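Local coordinates for protein ATP:cob(I)alamin adenosyltransferase (Salmonella enterica subsp. enterica serovar Livingstone, PDB 5CX7) that binds heme through its C-terminal domain, in a protein that probably converts cob(I)alamin to adenosylcobalamin for propanediol degradation, at residues V33-S38 and L120-G125. Sequence-based numbering, arbitrary orientation.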
loop_
_atom_site.group_PDB
_atom_site.type_symbol
_atom_site.label_atom_id
_atom_site.label_comp_id
_atom_site.label_asym_id
_atom_site.label_seq_id
_atom_site.Cartn_x
_atom_site.Cartn_y
_atom_site.Cartn_z
ATOM N N VAL E 33 -31.759 7.561 -7.754
ATOM C CA VAL E 33 -30.612 7.150 -6.974
ATOM C C VAL E 33 -29.353 7.672 -7.685
ATOM O O VAL E 33 -29.187 7.461 -8.870
ATOM C CB VAL E 33 -30.588 5.660 -6.684
ATOM C CG1 VAL E 33 -30.720 4.837 -7.931
ATOM C CG2 VAL E 33 -29.319 5.273 -5.925
ATOM N N PRO E 34 -28.564 8.466 -6.987
ATOM C CA PRO E 34 -27.319 8.897 -7.596
ATOM C C PRO E 34 -26.246 7.819 -7.611
ATOM O O PRO E 34 -26.030 7.170 -6.597
ATOM C CB PRO E 34 -26.879 10.067 -6.700
ATOM C CG PRO E 34 -27.515 9.848 -5.393
ATOM C CD PRO E 34 -28.720 8.978 -5.599
ATOM N N VAL E 35 -25.622 7.615 -8.769
ATOM C CA VAL E 35 -24.605 6.589 -8.936
ATOM C C VAL E 35 -23.315 7.150 -9.485
ATOM O O VAL E 35 -23.254 8.268 -9.998
ATOM C CB VAL E 35 -25.086 5.391 -9.799
ATOM C CG1 VAL E 35 -26.307 4.719 -9.158
ATOM C CG2 VAL E 35 -25.386 5.814 -11.245
ATOM N N VAL E 36 -22.276 6.298 -9.402
ATOM C CA VAL E 36 -21.128 6.451 -10.165
ATOM C C VAL E 36 -21.163 5.408 -11.299
ATOM O O VAL E 36 -21.499 4.259 -11.080
ATOM C CB VAL E 36 -19.814 6.228 -9.311
ATOM C CG1 VAL E 36 -18.555 6.276 -10.190
ATOM C CG2 VAL E 36 -19.707 7.229 -8.218
ATOM N N VAL E 37 -20.779 5.856 -12.492
ATOM C CA VAL E 37 -20.724 5.049 -13.737
ATOM C C VAL E 37 -19.316 4.956 -14.165
ATOM O O VAL E 37 -18.608 5.968 -14.182
ATOM C CB VAL E 37 -21.467 5.737 -14.932
ATOM C CG1 VAL E 37 -21.431 4.895 -16.175
ATOM C CG2 VAL E 37 -22.886 6.078 -14.541
ATOM N N SER E 38 -18.870 3.763 -14.462
ATOM C CA SER E 38 -17.536 3.587 -14.874
ATOM C C SER E 38 -17.486 2.625 -16.034
ATOM O O SER E 38 -18.136 1.596 -16.032
ATOM C CB SER E 38 -16.646 3.039 -13.704
ATOM O OG SER E 38 -15.346 2.632 -14.207
ATOM N N LEU E 120 -18.516 -2.450 -17.879
ATOM C CA LEU E 120 -19.311 -1.349 -17.295
ATOM C C LEU E 120 -19.566 -1.666 -15.843
ATOM O O LEU E 120 -19.976 -2.758 -15.518
ATOM C CB LEU E 120 -20.654 -1.205 -18.057
ATOM C CG LEU E 120 -21.687 -0.289 -17.432
ATOM C CD1 LEU E 120 -21.308 1.126 -17.655
ATOM C CD2 LEU E 120 -23.088 -0.558 -18.008
ATOM N N GLY E 121 -19.450 -0.663 -15.004
ATOM C CA GLY E 121 -19.735 -0.781 -13.601
ATOM C C GLY E 121 -20.537 0.353 -13.023
ATOM O O GLY E 121 -20.330 1.512 -13.349
ATOM N N ILE E 122 -21.518 -0.011 -12.203
ATOM C CA ILE E 122 -22.412 0.926 -11.549
ATOM C C ILE E 122 -22.431 0.668 -10.063
ATOM O O ILE E 122 -22.530 -0.463 -9.645
ATOM C CB ILE E 122 -23.904 0.749 -12.012
ATOM C CG1 ILE E 122 -24.020 0.861 -13.566
ATOM C CG2 ILE E 122 -24.781 1.759 -11.329
ATOM C CD1 ILE E 122 -23.661 2.247 -14.150
ATOM N N SER E 123 -22.352 1.742 -9.289
ATOM C CA SER E 123 -22.495 1.639 -7.890
ATOM C C SER E 123 -23.167 2.863 -7.351
ATOM O O SER E 123 -22.968 3.985 -7.824
ATOM C CB SER E 123 -21.090 1.475 -7.173
ATOM O OG SER E 123 -21.299 1.328 -5.758
ATOM N N GLY E 124 -23.907 2.665 -6.276
ATOM C CA GLY E 124 -24.596 3.768 -5.590
ATOM C C GLY E 124 -25.978 3.467 -5.094
ATOM O O GLY E 124 -26.464 4.086 -4.116
ATOM N N GLY E 125 -26.625 2.504 -5.727
ATOM C CA GLY E 125 -27.909 2.003 -5.251
ATOM C C GLY E 125 -27.813 0.667 -4.566
ATOM O O GLY E 125 -26.758 0.292 -4.010
HETATM O O HOH W 1 -25.886 6.648 -3.914
#
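V37 and I122 sit opposite each other in the register as a non-hydrogen-bonded pair of two antiparallel central strands and show how branched side chains can knit neighbouring strands together. Their side chains run alongside each other on the same face of the sheet, and CD1 of I122 reaches V37 CG2 at 3.9 Å. I122 divides its branches: CG2, anti to its own backbone N, meets V35 obliquely, touching V35 CB at 4.0 Å, while CD1 serves V37. L120 adds CD1 against V37 CG1 (4.1 Å). Helices 14-31 and 127-139 pack over this apolar face; on the other, V36, S38 and S123 meet helix 59-72, where S123 OG bonds to S59. Between the faces, V36 pairs with S123 and S38 with G121 through two backbone hydrogen bonds each, V36 N to S123 O being 2.9 Å long with 162° at the hydrogen. Past S123 the regular pairing ends, although the backbones stay close at V35 and G124. G124, at phi 140°, lies so close to the P34 carbonyl that a CB would clash, and a water donates to both P34 O (2.7 Å) and G124 O (2.6 Å). The chemistry thus changes from direct peptide pairing with apolar packing to a water bridge in the loops just beyond the paired strands, tying together the middle of the HbpS-like sheet.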